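Local coordinates for protein thiosulfate reductase (PDB 2VPZ) that is probably a molybdenum oxidoreductase acting on thiosulfate or polysulfide, using a molybdopterin guanine dinucleotide cofactor and an iron-sulfur cluster, at residues A[237-242]-A[685-690]; A[250-255]-A[305-310]; A[647-652]-A[693-698]. All blocks are in the same frame, centred on the assembly; numbering follows the deposited sequence.

Contact 1: A[237-242]-A[685-690]. With MGD (2-amino-5,6-dimercapto-7-methyl-3,7,8a,9-tetrahydro-8-oxa-1,3,9,10-tetraaza-anthracen-4-one guanosine dinucleotide), chain I.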
# COMPACT_ATOMS: atom_id res chain seq x y z
N PRO A 237 -4.01 -0.94 31.07
CA PRO A 237 -2.61 -0.48 31.15
C PRO A 237 -1.75 -1.18 30.05
O PRO A 237 -0.57 -0.86 29.88
CB PRO A 237 -2.16 -0.83 32.57
CG PRO A 237 -3.09 -1.96 32.99
CD PRO A 237 -4.42 -1.61 32.32
N ARG A 238 -2.37 -2.11 29.32
CA ARG A 238 -1.68 -2.91 28.27
C ARG A 238 -2.35 -2.74 26.87
O ARG A 238 -3.58 -2.78 26.77
CB ARG A 238 -1.69 -4.42 28.67
CG ARG A 238 -0.59 -5.32 28.02
CD ARG A 238 -0.88 -6.82 28.23
NE ARG A 238 -2.31 -7.13 28.10
CZ ARG A 238 -2.87 -7.82 27.10
NH1 ARG A 238 -2.11 -8.29 26.12
NH2 ARG A 238 -4.19 -8.04 27.07
N PHE A 239 -1.55 -2.55 25.81
CA PHE A 239 -2.06 -2.41 24.42
C PHE A 239 -2.38 -3.81 23.87
O PHE A 239 -1.58 -4.40 23.11
CB PHE A 239 -1.07 -1.70 23.46
CG PHE A 239 -1.70 -1.28 22.10
CD1 PHE A 239 -2.44 -0.10 22.00
CD2 PHE A 239 -1.49 -2.03 20.93
CE1 PHE A 239 -2.99 0.33 20.77
CE2 PHE A 239 -2.03 -1.61 19.67
CZ PHE A 239 -2.79 -0.43 19.62
N SER A 240 -3.55 -4.33 24.25
CA SER A 240 -4.05 -5.67 23.87
C SER A 240 -4.54 -5.82 22.41
O SER A 240 -4.41 -4.89 21.59
CB SER A 240 -5.21 -6.09 24.79
OG SER A 240 -6.45 -5.48 24.40
N THR A 241 -5.11 -6.98 22.10
CA THR A 241 -5.65 -7.26 20.77
C THR A 241 -6.85 -6.34 20.49
O THR A 241 -6.93 -5.73 19.41
CB THR A 241 -6.10 -8.75 20.57
OG1 THR A 241 -4.99 -9.64 20.68
CG2 THR A 241 -6.79 -8.91 19.19
N ALA A 242 -7.75 -6.23 21.46
CA ALA A 242 -8.94 -5.37 21.33
C ALA A 242 -8.51 -3.89 21.20
O ALA A 242 -9.15 -3.11 20.49
CB ALA A 242 -9.92 -5.59 22.55
N THR A 685 8.88 -6.02 23.76
CA THR A 685 8.22 -5.13 22.83
C THR A 685 7.11 -4.29 23.50
O THR A 685 6.21 -4.85 24.18
CB THR A 685 7.66 -5.84 21.51
OG1 THR A 685 7.42 -7.22 21.74
CG2 THR A 685 8.64 -5.64 20.33
N ALA A 686 7.18 -2.96 23.32
CA ALA A 686 6.26 -2.00 23.91
C ALA A 686 4.80 -2.04 23.44
O ALA A 686 4.50 -1.96 22.24
CB ALA A 686 6.81 -0.57 23.78
N ARG A 687 3.92 -2.16 24.44
CA ARG A 687 2.46 -2.22 24.37
C ARG A 687 2.06 -2.28 25.84
O ARG A 687 0.98 -2.77 26.17
CB ARG A 687 1.93 -3.50 23.71
CG ARG A 687 2.27 -3.75 22.24
CD ARG A 687 1.07 -4.41 21.51
NE ARG A 687 1.29 -5.76 21.01
CZ ARG A 687 0.38 -6.72 20.99
NH1 ARG A 687 -0.84 -6.49 21.46
NH2 ARG A 687 0.67 -7.93 20.48
N ILE A 688 2.94 -1.84 26.73
CA ILE A 688 2.66 -1.86 28.17
C ILE A 688 3.33 -0.71 28.94
O ILE A 688 4.40 -0.23 28.54
CB ILE A 688 3.09 -3.28 28.81
CG1 ILE A 688 2.49 -3.47 30.20
CG2 ILE A 688 4.64 -3.40 28.81
CD1 ILE A 688 1.97 -4.93 30.52
N ARG A 689 2.68 -0.24 30.00
CA ARG A 689 3.23 0.83 30.87
C ARG A 689 4.52 0.27 31.57
O ARG A 689 4.75 -0.95 31.54
CB ARG A 689 2.19 1.28 31.91
CG ARG A 689 0.85 1.79 31.32
CD ARG A 689 -0.19 2.18 32.40
NE ARG A 689 0.43 2.74 33.61
CZ ARG A 689 0.45 4.02 33.97
NH1 ARG A 689 -0.13 4.94 33.21
NH2 ARG A 689 1.05 4.39 35.09
N LYS A 690 5.34 1.14 32.17
CA LYS A 690 6.62 0.78 32.83
C LYS A 690 6.48 0.22 34.27
O LYS A 690 7.44 -0.33 34.85
CB LYS A 690 7.59 1.99 32.83
CG LYS A 690 7.97 2.51 31.43
CD LYS A 690 9.00 3.64 31.44
CE LYS A 690 9.26 4.20 30.03
NZ LYS A 690 10.56 4.94 29.88
PB MGD I . -10.16 -8.94 32.18
O1B MGD I . -9.51 -9.28 33.47
O2B MGD I . -11.19 -7.93 32.12
O3B MGD I . -10.60 -10.43 31.79
O3A MGD I . -11.11 -12.55 30.48
PA MGD I . -11.63 -11.09 30.77
O1A MGD I . -12.96 -11.33 31.32
O2A MGD I . -11.67 -10.36 29.51
O5' MGD I . -9.08 -8.53 31.13
C5' MGD I . -7.71 -8.91 31.03
C4' MGD I . -7.10 -7.57 30.66
O4' MGD I . -7.27 -6.83 31.86
C3' MGD I . -5.57 -7.51 30.37
O3' MGD I . -5.31 -6.77 29.15
C2' MGD I . -4.96 -6.73 31.56
O2' MGD I . -4.09 -5.72 31.05
C1' MGD I . -6.15 -5.95 32.07
N9 MGD I . -6.04 -5.19 33.34
C8 MGD I . -5.28 -5.53 34.43
N7 MGD I . -5.39 -4.61 35.43
C5 MGD I . -6.24 -3.65 34.97
C6 MGD I . -6.73 -2.35 35.48
O6 MGD I . -6.41 -2.04 36.63
N1 MGD I . -7.55 -1.63 34.73
C2 MGD I . -7.90 -2.00 33.47
N2 MGD I . -8.76 -1.21 32.73
N3 MGD I . -7.48 -3.18 32.92
C4 MGD I . -6.67 -4.03 33.60
C10 MGD I . -11.22 -13.72 31.26
C11 MGD I . -12.38 -14.45 30.68
O11 MGD I . -12.01 -14.92 29.37
C12 MGD I . -13.00 -15.51 31.63
S12 MGD I . -13.44 -15.12 33.21
C13 MGD I . -13.25 -16.81 31.26
S13 MGD I . -14.04 -17.88 32.32
C14 MGD I . -12.85 -17.31 29.90
N15 MGD I . -11.68 -18.12 29.84
C16 MGD I . -10.95 -18.23 28.69
C17 MGD I . -9.73 -19.09 28.52
O17 MGD I . -9.35 -19.83 29.48
N18 MGD I . -9.08 -19.14 27.30
C19 MGD I . -9.52 -18.32 26.31
N19 MGD I . -8.83 -18.33 25.19
N20 MGD I . -10.59 -17.46 26.37
C21 MGD I . -11.33 -17.43 27.52
N22 MGD I . -12.37 -16.63 27.68
C23 MGD I . -12.78 -16.13 28.95
O HOH W 1 -2.22 -9.37 21.03

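Contact 2: A[250-255]-A[305-310]. With MGD (2-amino-5,6-dimercapto-7-methyl-3,7,8a,9-tetrahydro-8-oxa-1,3,9,10-tetraaza-anthracen-4-one guanosine dinucleotide), chain I.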
# COMPACT_ATOMS: atom_id res chain seq x y z
N LEU A 250 -6.94 4.27 26.10
CA LEU A 250 -6.59 5.06 27.30
C LEU A 250 -5.63 4.18 28.20
O LEU A 250 -6.10 3.28 28.92
CB LEU A 250 -7.85 5.52 28.11
CG LEU A 250 -9.16 5.97 27.44
CD1 LEU A 250 -10.07 6.79 28.40
CD2 LEU A 250 -8.86 6.80 26.18
N PRO A 251 -4.27 4.41 28.15
CA PRO A 251 -3.34 3.62 28.98
C PRO A 251 -3.37 3.96 30.49
O PRO A 251 -2.40 4.52 31.02
CB PRO A 251 -1.95 3.82 28.37
CG PRO A 251 -2.09 4.95 27.36
CD PRO A 251 -3.57 5.35 27.27
N ILE A 252 -4.48 3.60 31.14
CA ILE A 252 -4.74 3.87 32.56
C ILE A 252 -3.76 3.32 33.60
O ILE A 252 -3.22 2.21 33.48
CB ILE A 252 -6.22 3.39 32.94
CG1 ILE A 252 -6.87 4.35 33.93
CG2 ILE A 252 -6.18 1.94 33.48
CD1 ILE A 252 -7.99 3.73 34.79
N LYS A 253 -3.49 4.12 34.63
CA LYS A 253 -2.61 3.66 35.69
C LYS A 253 -3.40 2.51 36.39
O LYS A 253 -4.58 2.69 36.72
CB LYS A 253 -2.28 4.82 36.66
CG LYS A 253 -2.08 4.38 38.08
CD LYS A 253 -1.43 5.47 38.93
CE LYS A 253 -0.48 4.88 39.96
NZ LYS A 253 -0.04 5.88 40.98
N PRO A 254 -2.77 1.32 36.61
CA PRO A 254 -3.50 0.21 37.28
C PRO A 254 -4.20 0.45 38.65
O PRO A 254 -3.59 1.08 39.51
CB PRO A 254 -2.49 -0.92 37.38
CG PRO A 254 -1.48 -0.66 36.31
CD PRO A 254 -1.45 0.87 36.14
N GLY A 255 -5.41 -0.12 38.79
CA GLY A 255 -6.24 -0.06 39.99
C GLY A 255 -6.88 1.26 40.25
O GLY A 255 -7.26 1.65 41.38
N THR A 305 -5.59 8.85 37.71
CA THR A 305 -5.82 8.04 36.52
C THR A 305 -4.66 8.13 35.49
O THR A 305 -4.21 7.13 34.89
CB THR A 305 -7.24 8.50 36.01
OG1 THR A 305 -8.21 7.48 36.24
CG2 THR A 305 -7.19 9.01 34.58
N GLU A 306 -4.17 9.34 35.35
CA GLU A 306 -3.07 9.67 34.49
C GLU A 306 -3.45 9.86 33.04
O GLU A 306 -2.60 9.96 32.16
CB GLU A 306 -1.97 8.65 34.66
CG GLU A 306 -1.00 9.01 35.76
CD GLU A 306 0.18 8.09 35.78
OE1 GLU A 306 0.52 7.58 34.70
OE2 GLU A 306 0.76 7.91 36.87
N ILE A 307 -4.76 9.88 32.81
CA ILE A 307 -5.36 10.12 31.49
C ILE A 307 -5.66 11.64 31.50
O ILE A 307 -6.26 12.13 32.47
CB ILE A 307 -6.70 9.33 31.36
CG1 ILE A 307 -6.43 7.84 31.29
CG2 ILE A 307 -7.55 9.88 30.19
CD1 ILE A 307 -7.62 7.02 31.74
N PRO A 308 -5.26 12.40 30.44
CA PRO A 308 -5.53 13.86 30.43
C PRO A 308 -7.03 14.25 30.67
O PRO A 308 -7.93 13.51 30.26
CB PRO A 308 -5.01 14.33 29.06
CG PRO A 308 -4.07 13.22 28.58
CD PRO A 308 -4.71 11.95 29.15
N ALA A 309 -7.30 15.38 31.32
CA ALA A 309 -8.69 15.80 31.58
C ALA A 309 -9.57 16.04 30.33
O ALA A 309 -10.78 15.80 30.39
CB ALA A 309 -8.72 17.04 32.51
N GLN A 310 -8.99 16.50 29.22
CA GLN A 310 -9.71 16.75 27.94
C GLN A 310 -10.24 15.40 27.40
O GLN A 310 -11.43 15.27 27.03
CB GLN A 310 -8.82 17.46 26.89
CG GLN A 310 -9.49 17.78 25.51
CD GLN A 310 -10.63 18.82 25.55
OE1 GLN A 310 -11.64 18.64 26.26
NE2 GLN A 310 -10.48 19.91 24.78
PB MGD I . -10.16 -8.94 32.18
O1B MGD I . -9.51 -9.28 33.47
O2B MGD I . -11.19 -7.93 32.12
O3B MGD I . -10.60 -10.43 31.79
O3A MGD I . -11.11 -12.55 30.48
PA MGD I . -11.63 -11.09 30.77
O1A MGD I . -12.96 -11.33 31.32
O2A MGD I . -11.67 -10.36 29.51
O5' MGD I . -9.08 -8.53 31.13
C5' MGD I . -7.71 -8.91 31.03
C4' MGD I . -7.10 -7.57 30.66
O4' MGD I . -7.27 -6.83 31.86
C3' MGD I . -5.57 -7.51 30.37
O3' MGD I . -5.31 -6.77 29.15
C2' MGD I . -4.96 -6.73 31.56
O2' MGD I . -4.09 -5.72 31.05
C1' MGD I . -6.15 -5.95 32.07
N9 MGD I . -6.04 -5.19 33.34
C8 MGD I . -5.28 -5.53 34.43
N7 MGD I . -5.39 -4.61 35.43
C5 MGD I . -6.24 -3.65 34.97
C6 MGD I . -6.73 -2.35 35.48
O6 MGD I . -6.41 -2.04 36.63
N1 MGD I . -7.55 -1.63 34.73
C2 MGD I . -7.90 -2.00 33.47
N2 MGD I . -8.76 -1.21 32.73
N3 MGD I . -7.48 -3.18 32.92
C4 MGD I . -6.67 -4.03 33.60
C10 MGD I . -11.22 -13.72 31.26
C11 MGD I . -12.38 -14.45 30.68
O11 MGD I . -12.01 -14.92 29.37
C12 MGD I . -13.00 -15.51 31.63
S12 MGD I . -13.44 -15.12 33.21
C13 MGD I . -13.25 -16.81 31.26
S13 MGD I . -14.04 -17.88 32.32
C14 MGD I . -12.85 -17.31 29.90
N15 MGD I . -11.68 -18.12 29.84
C16 MGD I . -10.95 -18.23 28.69
C17 MGD I . -9.73 -19.09 28.52
O17 MGD I . -9.35 -19.83 29.48
N18 MGD I . -9.08 -19.14 27.30
C19 MGD I . -9.52 -18.32 26.31
N19 MGD I . -8.83 -18.33 25.19
N20 MGD I . -10.59 -17.46 26.37
C21 MGD I . -11.33 -17.43 27.52
N22 MGD I . -12.37 -16.63 27.68
C23 MGD I . -12.78 -16.13 28.95

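Contact 3: A[647-652]-A[693-698]. With MGD (2-amino-5,6-dimercapto-7-methyl-3,7,8a,9-tetrahydro-8-oxa-1,3,9,10-tetraaza-anthracen-4-one guanosine dinucleotide), chain H.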
# COMPACT_ATOMS: atom_id res chain seq x y z
N ASN A 647 4.60 -19.42 27.71
CA ASN A 647 4.22 -18.07 27.86
C ASN A 647 5.47 -17.24 27.80
O ASN A 647 6.63 -17.74 27.77
CB ASN A 647 3.31 -17.71 29.08
CG ASN A 647 3.81 -18.24 30.43
OD1 ASN A 647 3.20 -17.95 31.47
ND2 ASN A 647 4.89 -19.02 30.42
N GLU A 648 5.22 -15.94 27.77
CA GLU A 648 6.25 -14.97 27.48
C GLU A 648 5.94 -13.69 28.42
O GLU A 648 4.79 -13.26 28.51
CB GLU A 648 6.03 -14.86 25.89
CG GLU A 648 5.71 -16.35 25.11
CD GLU A 648 4.26 -16.58 24.49
OE1 GLU A 648 3.48 -15.60 24.42
OE2 GLU A 648 3.89 -17.74 24.05
N VAL A 649 6.92 -13.16 29.18
CA VAL A 649 6.72 -11.97 30.08
C VAL A 649 6.80 -10.65 29.29
O VAL A 649 7.81 -10.41 28.63
CB VAL A 649 7.82 -11.78 31.25
CG1 VAL A 649 7.20 -11.00 32.45
CG2 VAL A 649 8.43 -13.08 31.70
N TRP A 650 5.77 -9.81 29.36
CA TRP A 650 5.74 -8.51 28.66
C TRP A 650 6.33 -7.39 29.57
O TRP A 650 5.80 -7.14 30.66
CB TRP A 650 4.30 -8.11 28.26
CG TRP A 650 3.53 -9.06 27.31
CD1 TRP A 650 3.66 -10.42 27.23
CD2 TRP A 650 2.55 -8.69 26.32
NE1 TRP A 650 2.83 -10.91 26.25
CE2 TRP A 650 2.14 -9.88 25.67
CE3 TRP A 650 1.99 -7.47 25.91
CZ2 TRP A 650 1.17 -9.89 24.63
CZ3 TRP A 650 1.01 -7.48 24.87
CH2 TRP A 650 0.63 -8.68 24.25
N ILE A 651 7.44 -6.77 29.15
CA ILE A 651 8.04 -5.64 29.87
C ILE A 651 8.25 -4.53 28.84
O ILE A 651 8.51 -4.81 27.66
CB ILE A 651 9.49 -5.88 30.46
CG1 ILE A 651 9.96 -7.29 30.22
CG2 ILE A 651 9.54 -5.49 31.96
CD1 ILE A 651 10.90 -7.46 29.02
N HIS A 652 8.15 -3.28 29.30
CA HIS A 652 8.38 -2.18 28.42
C HIS A 652 9.82 -2.22 27.88
O HIS A 652 10.75 -2.57 28.61
CB HIS A 652 8.19 -0.77 29.05
CG HIS A 652 8.20 0.35 28.08
ND1 HIS A 652 9.35 0.81 27.52
CD2 HIS A 652 7.20 0.99 27.47
CE1 HIS A 652 9.06 1.69 26.59
NE2 HIS A 652 7.75 1.82 26.53
N VAL A 693 4.06 -5.63 34.27
CA VAL A 693 4.56 -6.82 33.62
C VAL A 693 3.29 -7.73 33.46
O VAL A 693 2.35 -7.67 34.26
CB VAL A 693 5.73 -7.44 34.53
CG1 VAL A 693 5.47 -8.87 34.91
CG2 VAL A 693 7.09 -7.28 33.80
N TYR A 694 3.25 -8.52 32.39
CA TYR A 694 2.10 -9.36 32.05
C TYR A 694 2.50 -10.79 31.60
O TYR A 694 3.52 -10.94 30.91
CB TYR A 694 1.31 -8.65 30.91
CG TYR A 694 0.17 -9.45 30.26
CD1 TYR A 694 -1.12 -9.44 30.79
CD2 TYR A 694 0.41 -10.26 29.13
CE1 TYR A 694 -2.17 -10.20 30.23
CE2 TYR A 694 -0.63 -11.04 28.56
CZ TYR A 694 -1.92 -11.01 29.12
OH TYR A 694 -2.96 -11.75 28.59
N ILE A 695 1.78 -11.83 32.02
CA ILE A 695 2.01 -13.22 31.57
C ILE A 695 0.65 -13.92 31.41
O ILE A 695 -0.31 -13.58 32.11
CB ILE A 695 2.90 -14.10 32.56
CG1 ILE A 695 2.23 -14.24 33.91
CG2 ILE A 695 4.34 -13.52 32.63
CD1 ILE A 695 2.85 -15.32 34.86
N VAL A 696 0.52 -14.86 30.47
CA VAL A 696 -0.73 -15.60 30.31
C VAL A 696 -0.84 -16.66 31.45
O VAL A 696 0.14 -17.35 31.73
CB VAL A 696 -0.81 -16.31 28.91
CG1 VAL A 696 -1.92 -17.40 28.89
CG2 VAL A 696 -1.06 -15.25 27.79
N HIS A 697 -2.03 -16.75 32.08
CA HIS A 697 -2.36 -17.71 33.18
C HIS A 697 -2.44 -19.19 32.72
O HIS A 697 -2.90 -19.47 31.62
CB HIS A 697 -3.73 -17.40 33.88
CG HIS A 697 -4.34 -18.50 34.67
ND1 HIS A 697 -3.73 -19.01 35.78
CD2 HIS A 697 -5.42 -19.26 34.46
CE1 HIS A 697 -4.40 -20.05 36.22
NE2 HIS A 697 -5.44 -20.22 35.43
N GLY A 698 -2.01 -20.14 33.56
CA GLY A 698 -2.08 -21.56 33.20
C GLY A 698 -0.83 -22.34 32.80
O GLY A 698 -0.93 -23.49 32.37
PB MGD H . -8.78 -25.34 34.67
O1B MGD H . -7.35 -24.92 34.88
O2B MGD H . -9.27 -25.62 33.29
O3B MGD H . -9.61 -24.24 35.52
O3A MGD H . -10.85 -22.59 36.94
PA MGD H . -10.86 -24.14 36.55
O1A MGD H . -12.02 -24.62 35.70
O2A MGD H . -10.49 -24.87 37.79
O5' MGD H . -9.06 -26.65 35.47
C5' MGD H . -9.94 -27.66 34.98
C4' MGD H . -9.61 -28.94 35.75
O4' MGD H . -10.69 -29.78 35.35
C3' MGD H . -8.35 -29.65 35.33
O3' MGD H . -7.96 -30.45 36.45
C2' MGD H . -8.85 -30.52 34.16
O2' MGD H . -7.95 -31.58 34.01
C1' MGD H . -10.23 -30.97 34.64
N9 MGD H . -11.26 -31.39 33.61
C8 MGD H . -11.41 -30.89 32.38
N7 MGD H . -12.45 -31.43 31.70
C5 MGD H . -13.05 -32.31 32.53
C6 MGD H . -14.27 -33.24 32.51
O6 MGD H . -15.01 -33.38 31.47
N1 MGD H . -14.51 -33.95 33.66
C2 MGD H . -13.74 -33.87 34.79
N2 MGD H . -13.99 -34.59 35.93
N3 MGD H . -12.68 -33.04 34.84
C4 MGD H . -12.25 -32.26 33.79
C10 MGD H . -11.56 -21.59 36.16
C11 MGD H . -11.57 -20.33 36.96
O11 MGD H . -10.24 -20.17 37.46
C12 MGD H . -12.03 -19.09 36.28
S12 MGD H . -13.49 -19.03 35.38
C13 MGD H . -11.37 -17.93 36.39
S13 MGD H . -11.76 -16.50 35.64
C14 MGD H . -10.23 -17.68 37.21
N15 MGD H . -9.06 -17.40 36.32
C16 MGD H . -7.86 -17.36 36.98
C17 MGD H . -6.66 -16.61 36.60
O17 MGD H . -6.64 -15.93 35.53
N18 MGD H . -5.61 -16.65 37.41
C19 MGD H . -5.58 -17.35 38.56
N19 MGD H . -4.46 -17.43 39.34
N20 MGD H . -6.66 -18.03 38.97
C21 MGD H . -7.78 -18.10 38.26
N22 MGD H . -8.80 -18.85 38.68
C23 MGD H . -10.09 -18.89 38.08
O HOH W 2 2.50 -14.56 28.30

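Contact 1: A[237-242]-A[685-690]
The chain at Pro237-Thr241 runs nearly antiparallel to Arg687-Arg689, their directions 169° apart, and a single bridge pairs Arg238 with Ile688. The firm backbone bond runs from Phe239 N to Arg687 O at 2.6 Å. A weak one joins Arg689 N to Pro237 O. Phe239 is the centre of an inverse gamma turn. Arg687 NH1 lies 2.8 Å from Phe239 O and donates to it in the carbonyl plane. The Arg687 chain bends at chi2 and chi3 and crosses the phenylalanine at about a right angle. Its CD sits at the ring edge, 3.5 Å from Phe239 CD2. A water accepts from Arg687 NH1 and donates to Thr241 OG1. Arg687 NH2 forms a salt bridge to an acidic side chain of another protein's chain, so this residue also faces a subunit boundary. Ile688 CD1 rests on Arg238 CG at 3.6 Å. At the far end of the side chain, away from Ile688, Arg238 NH2 donates to O3' of the cofactor ribose at 2.7 Å, and NE adds a weak second bond to the same oxygen. Glu212 holds Arg238 NH1 in a salt bridge. The contact joins the loop between strands 231-235 and 248-250 of the four-stranded parallel sheet to the loop between strands 676-683 and 692-696 of the mixed sheet.

Contact 2: A[250-255]-A[305-310]
With CG1 anti to the carbonyl carbon (chi1 -69°) and chi2 at 156° carrying the chain on extended, Ile307 brings its CD1 methyl to Leu250 and Ile252. The motif is a turn between two helices, packed against the loop that follows edge strand 248-250 of the four-stranded parallel sheet. Glu306 is the first residue after helix 298-305 to leave helical phi/psi, with positive phi, and Pro308 is the N-cap residue of helix 309-320. On the other side, Pro251 is the centre of an inverse gamma turn, closed by Ile252 N bonding to Leu250 O.

The apolar part is small and buried. Ile307 CD1 lies 3.5 Å from Ile252 CG1. The same methyl reaches Leu250 CB at 3.9 Å, with the two side chains crossing at about a right angle. Leu260 of helix 257-270 and Ile312 of helix 309-320 also pack on Ile307.

One backbone bond joins the segments. Lys253 N donates to the carbonyl of Thr305, 3.1 Å from its O, and the donor lies in the carbonyl plane. Next to it, the aliphatic part of Lys253 runs past the carboxylate of Glu306. The charged ends do not touch: Lys253 NZ is 4.7 Å from Glu306 OE2. Each has its salt bridge elsewhere, Lys253 with Glu613 and Glu306 with Arg689.

The loop then leads to the cofactor. Ile252 CG2 lies near the guanine, 4.0 Å from its N1. Two residues after Lys253, Gly255 N donates to the guanine O6 at 3.1 Å, with an angle of 167° at the hydrogen.

Contact 3: A[647-652]-A[693-698]
This contact appears to close the mixed sheet of the molybdopterin dinucleotide-binding domain on itself, consistent with the domain's double-psi beta-barrel clan. It pairs the outermost strands, 648-650 and 693-696, which run antiparallel, 153° apart. Trp650 N donates to Tyr694 O at 3.0 Å. The return bond, from Tyr694 N to Trp650 O, is weak. A water links the strands, donating to Glu648 O and accepting from Val696 N.

Past the strand, His697 lays a ring face on the pterin, its ND1 3.4 Å from cofactor N18. That ND1 is hydrogen-bonded to Asp716 OD1, which probably fixes the imidazole's rotation.

On one side the two aromatic rings form a T-shaped pair. The edge of Tyr694 points at the face of the Trp650 five-membered ring, with planes at 72° and centroids 5.0 Å apart. Tyr694 CD2 is the atom over that face, offset toward the rim. Tyr694 CG is anti to the backbone N (chi1 172°). On the other side, Val649 CG1 fits between Val693 CG1 at 3.7 Å and Ile695 CG2 at 3.8 Å. The strands are thus held by side chains and water as well as backbone bonds.

In the fold
From the N terminus, the chain first passes 237-242, in the loop after strand 231-235, and soon reaches 250-255. Contact 2 closes a short, mostly helical loop when the chain returns at 305-310. A long excursion then leads to the mixed sheet. There 647-652 comes before 685-690, where contact 1 closes a span of 442 residues. At 693-698 contact 3 closes one of 40, so contacts 1 and 3 cross along the chain. Contact 2 falls wholly within the span of contact 1. Arg689 of contact 1 reaches Glu306 of contact 2, and Arg238 lies against Trp650 and Tyr694 of contact 3. Contact 1 thus ties the four-stranded parallel sheet to the mixed sheet.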